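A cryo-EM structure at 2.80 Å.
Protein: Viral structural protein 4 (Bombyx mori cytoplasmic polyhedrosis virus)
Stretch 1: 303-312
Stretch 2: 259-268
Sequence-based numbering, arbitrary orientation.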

ATOM      1  N   ILE B 303       9.940 -37.128  10.931  1.00 27.05           N
ATOM      2  CA  ILE B 303       8.717 -37.417  11.669  1.00 27.05           C
ATOM      3  C   ILE B 303       7.821 -38.286  10.792  1.00 27.05           C
ATOM      4  O   ILE B 303       7.670 -38.017   9.592  1.00 27.05           O
ATOM      5  CB  ILE B 303       8.029 -36.125  12.146  1.00 27.05           C
ATOM      6  CG1 ILE B 303       7.817 -35.143  10.999  1.00 27.05           C
ATOM      7  CG2 ILE B 303       8.850 -35.452  13.216  1.00 27.05           C
ATOM      8  CD1 ILE B 303       6.979 -33.950  11.377  1.00 27.05           C
ATOM      9  N   PRO B 304       7.244 -39.372  11.326  1.00 28.18           N
ATOM     10  CA  PRO B 304       7.375 -39.880  12.695  1.00 28.18           C
ATOM     11  C   PRO B 304       8.641 -40.696  12.947  1.00 28.18           C
ATOM     12  O   PRO B 304       8.969 -41.601  12.193  1.00 28.18           O
ATOM     13  CB  PRO B 304       6.136 -40.762  12.849  1.00 28.18           C
ATOM     14  CG  PRO B 304       5.836 -41.224  11.490  1.00 28.18           C
ATOM     15  CD  PRO B 304       6.225 -40.112  10.564  1.00 28.18           C
ATOM     16  N   SER B 305       9.364 -40.343  14.000  1.00 28.68           N
ATOM     17  CA  SER B 305      10.471 -41.151  14.489  1.00 28.68           C
ATOM     18  C   SER B 305       9.970 -41.993  15.649  1.00 28.68           C
ATOM     19  O   SER B 305       9.550 -41.449  16.670  1.00 28.68           O
ATOM     20  CB  SER B 305      11.622 -40.267  14.955  1.00 28.68           C
ATOM     21  OG  SER B 305      11.247 -39.552  16.117  1.00 28.68           O
ATOM     22  N   GLY B 306      10.042 -43.310  15.514  1.00 27.65           N
ATOM     23  CA  GLY B 306       9.367 -44.182  16.458  1.00 27.65           C
ATOM     24  C   GLY B 306       9.992 -44.343  17.828  1.00 27.65           C
ATOM     25  O   GLY B 306      10.128 -45.464  18.319  1.00 27.65           O
ATOM     26  N   ILE B 307      10.371 -43.232  18.459  1.00 28.44           N
ATOM     27  CA  ILE B 307      10.801 -43.260  19.847  1.00 28.44           C
ATOM     28  C   ILE B 307       9.574 -43.488  20.724  1.00 28.44           C
ATOM     29  O   ILE B 307       8.449 -43.104  20.374  1.00 28.44           O
ATOM     30  CB  ILE B 307      11.547 -41.954  20.194  1.00 28.44           C
ATOM     31  CG1 ILE B 307      12.360 -42.075  21.480  1.00 28.44           C
ATOM     32  CG2 ILE B 307      10.618 -40.751  20.261  1.00 28.44           C
ATOM     33  CD1 ILE B 307      13.575 -42.906  21.327  1.00 28.44           C
ATOM     34  N   SER B 308       9.766 -44.185  21.839  1.00 30.96           N
ATOM     35  CA  SER B 308       8.650 -44.540  22.701  1.00 30.96           C
ATOM     36  C   SER B 308       9.172 -44.747  24.111  1.00 30.96           C
ATOM     37  O   SER B 308      10.366 -44.611  24.376  1.00 30.96           O
ATOM     38  CB  SER B 308       7.922 -45.786  22.189  1.00 30.96           C
ATOM     39  OG  SER B 308       8.745 -46.931  22.258  1.00 30.96           O
ATOM     40  N   ALA B 309       8.263 -45.093  25.022  1.00 33.29           N
ATOM     41  CA  ALA B 309       8.640 -45.344  26.405  1.00 33.29           C
ATOM     42  C   ALA B 309       9.403 -46.648  26.577  1.00 33.29           C
ATOM     43  O   ALA B 309      10.003 -46.859  27.636  1.00 33.29           O
ATOM     44  CB  ALA B 309       7.397 -45.348  27.294  1.00 33.29           C
ATOM     45  N   ARG B 310       9.403 -47.515  25.569  1.00 35.20           N
ATOM     46  CA  ARG B 310      10.089 -48.795  25.612  1.00 35.20           C
ATOM     47  C   ARG B 310      11.475 -48.731  24.990  1.00 35.20           C
ATOM     48  O   ARG B 310      12.101 -49.775  24.792  1.00 35.20           O
ATOM     49  CB  ARG B 310       9.248 -49.849  24.900  1.00 35.20           C
ATOM     50  CG  ARG B 310       7.917 -50.097  25.566  1.00 35.20           C
ATOM     51  CD  ARG B 310       7.175 -51.236  24.901  1.00 35.20           C
ATOM     52  NE  ARG B 310       6.890 -50.952  23.498  1.00 35.20           N
ATOM     53  CZ  ARG B 310       5.827 -50.279  23.069  1.00 35.20           C
ATOM     54  NH1 ARG B 310       4.941 -49.805  23.934  1.00 35.20           N
ATOM     55  NH2 ARG B 310       5.653 -50.074  21.772  1.00 35.20           N
ATOM     56  N   SER B 311      11.966 -47.537  24.682  1.00 30.28           N
ATOM     57  CA  SER B 311      13.262 -47.386  24.043  1.00 30.28           C
ATOM     58  C   SER B 311      14.385 -47.511  25.059  1.00 30.28           C
ATOM     59  O   SER B 311      14.288 -47.005  26.178  1.00 30.28           O
ATOM     60  CB  SER B 311      13.350 -46.034  23.350  1.00 30.28           C
ATOM     61  OG  SER B 311      12.402 -45.949  22.308  1.00 30.28           O
ATOM     62  N   THR B 312      15.452 -48.193  24.663  1.00 29.47           N
ATOM     63  CA  THR B 312      16.665 -48.317  25.454  1.00 29.47           C
ATOM     64  C   THR B 312      17.835 -47.752  24.664  1.00 29.47           C
ATOM     65  O   THR B 312      17.743 -47.527  23.459  1.00 29.47           O
ATOM     66  CB  THR B 312      16.938 -49.774  25.840  1.00 29.47           C
ATOM     67  OG1 THR B 312      17.159 -50.545  24.655  1.00 29.47           O
ATOM     68  CG2 THR B 312      15.761 -50.355  26.595  1.00 29.47           C
TER
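Stretch 2 259-268: TWTGIYGEVT

The most distinctive feature of this contact is a glycine, G306, pressed so closely against the turn of stretch 2 that a side chain could not be accommodated: a CB built there in ideal geometry would lie 2.6 Å from Y264 CD2 and 2.9 Å from I263 CB. With only hydrogen on its alpha carbon, G306 CA instead packs 3.6 Å from Y264 CD2. Its carbonyl accepts a nearly straight hydrogen bond from the backbone of stretch 2, I263 N to G306 O at 2.8 Å.

Stretch 2 is a hairpin-like segment. A strand that includes T259 leads into a turn through G262 to G265, and the chain then returns as a strand that runs on beyond T268; W260 N to V267 O and G262 N to G265 O, both 2.8 Å, tie the two arms together. Stretch 1 has no regular helix or strand. It begins with a cis peptide bond before P304 and later folds into a type I beta turn from S308 to S311. Stretch 1 runs opposite in direction to the first arm of stretch 2, without a regular strand pairing: G306 lies beside I263, S311 beside T261 and T312 beside W260, with CA-CA distances of 4.7, 5.0 and 5.6 Å.

At the end of the beta turn, polar contacts gather around T261. S311 OG donates to T261 O at 2.7 Å and also accepts a hydrogen bond from S308 N at 3.2 Å, so one hydroxyl links the turn of stretch 1 to the backbone of stretch 2. The next residue adds a hydrogen bond from T312 N to T261 OG1 at 3.1 Å. In return, T261 N makes a weak hydrogen bond to T312 O, also 3.1 Å long but bent to 131° at the hydrogen. The same carbonyl receives a CA-H...O contact from W260, with T312 O 3.3 Å from W260 CA.

I307, next to G306 in sequence, forms an apolar patch with W260 and V267. The CA-to-CB bond of I307 points away from stretch 2, yet the t, p rotamer brings the end of the side chain back: I307 CD1 sits 3.7 Å from W260 CB and over one face of the indole, 4.2 Å from the centroid of its five-membered ring. V267, on the returning arm, points toward stretch 1, and its CB lies 4.4 Å from I307 CD1. I263, itself exposed, brings CD1 to 3.5 Å from R310 NH2 and 4.0 Å from S308 OG. Altogether the contact buries 629 Å², summed over both stretches.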

ATOM      1  N   THR B 259      22.047 -43.121  20.527  1.00 26.89           N
ATOM      2  CA  THR B 259      21.264 -43.927  19.599  1.00 26.89           C
ATOM      3  C   THR B 259      20.360 -44.854  20.396  1.00 26.89           C
ATOM      4  O   THR B 259      20.813 -45.520  21.329  1.00 26.89           O
ATOM      5  CB  THR B 259      22.147 -44.736  18.647  1.00 26.89           C
ATOM      6  OG1 THR B 259      22.970 -45.629  19.397  1.00 26.89           O
ATOM      7  CG2 THR B 259      23.015 -43.819  17.820  1.00 26.89           C
ATOM      8  N   TRP B 260      19.088 -44.880  20.035  1.00 26.42           N
ATOM      9  CA  TRP B 260      18.048 -45.557  20.787  1.00 26.42           C
ATOM     10  C   TRP B 260      17.518 -46.735  19.987  1.00 26.42           C
ATOM     11  O   TRP B 260      17.921 -46.979  18.855  1.00 26.42           O
ATOM     12  CB  TRP B 260      16.910 -44.590  21.102  1.00 26.42           C
ATOM     13  CG  TRP B 260      17.269 -43.455  21.978  1.00 26.42           C
ATOM     14  CD1 TRP B 260      17.728 -42.240  21.583  1.00 26.42           C
ATOM     15  CD2 TRP B 260      17.123 -43.388  23.393  1.00 26.42           C
ATOM     16  NE1 TRP B 260      17.921 -41.431  22.667  1.00 26.42           N
ATOM     17  CE2 TRP B 260      17.552 -42.114  23.794  1.00 26.42           C
ATOM     18  CE3 TRP B 260      16.689 -44.289  24.365  1.00 26.42           C
ATOM     19  CZ2 TRP B 260      17.558 -41.717  25.123  1.00 26.42           C
ATOM     20  CZ3 TRP B 260      16.691 -43.893  25.679  1.00 26.42           C
ATOM     21  CH2 TRP B 260      17.129 -42.623  26.048  1.00 26.42           C
ATOM     22  N   THR B 261      16.575 -47.453  20.579  1.00 27.36           N
ATOM     23  CA  THR B 261      15.815 -48.470  19.868  1.00 27.36           C
ATOM     24  C   THR B 261      14.450 -47.885  19.538  1.00 27.36           C
ATOM     25  O   THR B 261      13.807 -47.282  20.398  1.00 27.36           O
ATOM     26  CB  THR B 261      15.669 -49.740  20.700  1.00 27.36           C
ATOM     27  OG1 THR B 261      14.918 -49.453  21.881  1.00 27.36           O
ATOM     28  CG2 THR B 261      17.025 -50.253  21.101  1.00 27.36           C
ATOM     29  N   GLY B 262      14.020 -48.037  18.297  1.00 26.49           N
ATOM     30  CA  GLY B 262      12.777 -47.453  17.857  1.00 26.49           C
ATOM     31  C   GLY B 262      11.734 -48.493  17.505  1.00 26.49           C
ATOM     32  O   GLY B 262      11.996 -49.687  17.442  1.00 26.49           O
ATOM     33  N   ILE B 263      10.519 -48.000  17.284  1.00 27.05           N
ATOM     34  CA  ILE B 263       9.474 -48.832  16.706  1.00 27.05           C
ATOM     35  C   ILE B 263       9.825 -49.189  15.271  1.00 27.05           C
ATOM     36  O   ILE B 263       9.635 -50.328  14.833  1.00 27.05           O
ATOM     37  CB  ILE B 263       8.118 -48.108  16.803  1.00 27.05           C
ATOM     38  CG1 ILE B 263       7.753 -47.863  18.261  1.00 27.05           C
ATOM     39  CG2 ILE B 263       7.016 -48.891  16.134  1.00 27.05           C
ATOM     40  CD1 ILE B 263       7.607 -49.120  19.054  1.00 27.05           C
ATOM     41  N   TYR B 264      10.371 -48.235  14.526  1.00 26.89           N
ATOM     42  CA  TYR B 264      10.603 -48.414  13.105  1.00 26.89           C
ATOM     43  C   TYR B 264      12.068 -48.637  12.767  1.00 26.89           C
ATOM     44  O   TYR B 264      12.401 -48.757  11.586  1.00 26.89           O
ATOM     45  CB  TYR B 264      10.089 -47.195  12.333  1.00 26.89           C
ATOM     46  CG  TYR B 264       8.675 -46.811  12.677  1.00 26.89           C
ATOM     47  CD1 TYR B 264       7.607 -47.612  12.315  1.00 26.89           C
ATOM     48  CD2 TYR B 264       8.406 -45.622  13.333  1.00 26.89           C
ATOM     49  CE1 TYR B 264       6.314 -47.256  12.628  1.00 26.89           C
ATOM     50  CE2 TYR B 264       7.117 -45.253  13.644  1.00 26.89           C
ATOM     51  CZ  TYR B 264       6.078 -46.077  13.291  1.00 26.89           C
ATOM     52  OH  TYR B 264       4.788 -45.717  13.593  1.00 26.89           O
ATOM     53  N   GLY B 265      12.949 -48.691  13.759  1.00 27.73           N
ATOM     54  CA  GLY B 265      14.373 -48.762  13.501  1.00 27.73           C
ATOM     55  C   GLY B 265      15.193 -48.296  14.683  1.00 27.73           C
ATOM     56  O   GLY B 265      14.972 -48.756  15.801  1.00 27.73           O
ATOM     57  N   GLU B 266      16.150 -47.401  14.459  1.00 28.51           N
ATOM     58  CA  GLU B 266      16.891 -46.785  15.546  1.00 28.51           C
ATOM     59  C   GLU B 266      16.873 -45.272  15.379  1.00 28.51           C
ATOM     60  O   GLU B 266      16.774 -44.753  14.265  1.00 28.51           O
ATOM     61  CB  GLU B 266      18.334 -47.293  15.624  1.00 28.51           C
ATOM     62  CG  GLU B 266      19.246 -46.828  14.524  1.00 28.51           C
ATOM     63  CD  GLU B 266      20.647 -47.367  14.682  1.00 28.51           C
ATOM     64  OE1 GLU B 266      20.867 -48.173  15.607  1.00 28.51           O
ATOM     65  OE2 GLU B 266      21.537 -46.970  13.902  1.00 28.51           O
ATOM     66  N   VAL B 267      16.954 -44.569  16.505  1.00 26.20           N
ATOM     67  CA  VAL B 267      16.726 -43.131  16.569  1.00 26.20           C
ATOM     68  C   VAL B 267      17.955 -42.469  17.176  1.00 26.20           C
ATOM     69  O   VAL B 267      18.434 -42.906  18.226  1.00 26.20           O
ATOM     70  CB  VAL B 267      15.464 -42.805  17.394  1.00 26.20           C
ATOM     71  CG1 VAL B 267      15.245 -41.313  17.484  1.00 26.20           C
ATOM     72  CG2 VAL B 267      14.244 -43.482  16.806  1.00 26.20           C
ATOM     73  N   THR B 268      18.456 -41.415  16.533  1.00 26.33           N
ATOM     74  CA  THR B 268      19.591 -40.658  17.050  1.00 26.33           C
ATOM     75  C   THR B 268      19.144 -39.336  17.664  1.00 26.33           C
ATOM     76  O   THR B 268      18.339 -38.606  17.079  1.00 26.33           O
ATOM     77  CB  THR B 268      20.621 -40.384  15.956  1.00 26.33           C
ATOM     78  OG1 THR B 268      20.025 -39.583  14.934  1.00 26.33           O
ATOM     79  CG2 THR B 268      21.100 -41.680  15.344  1.00 26.33           C
TER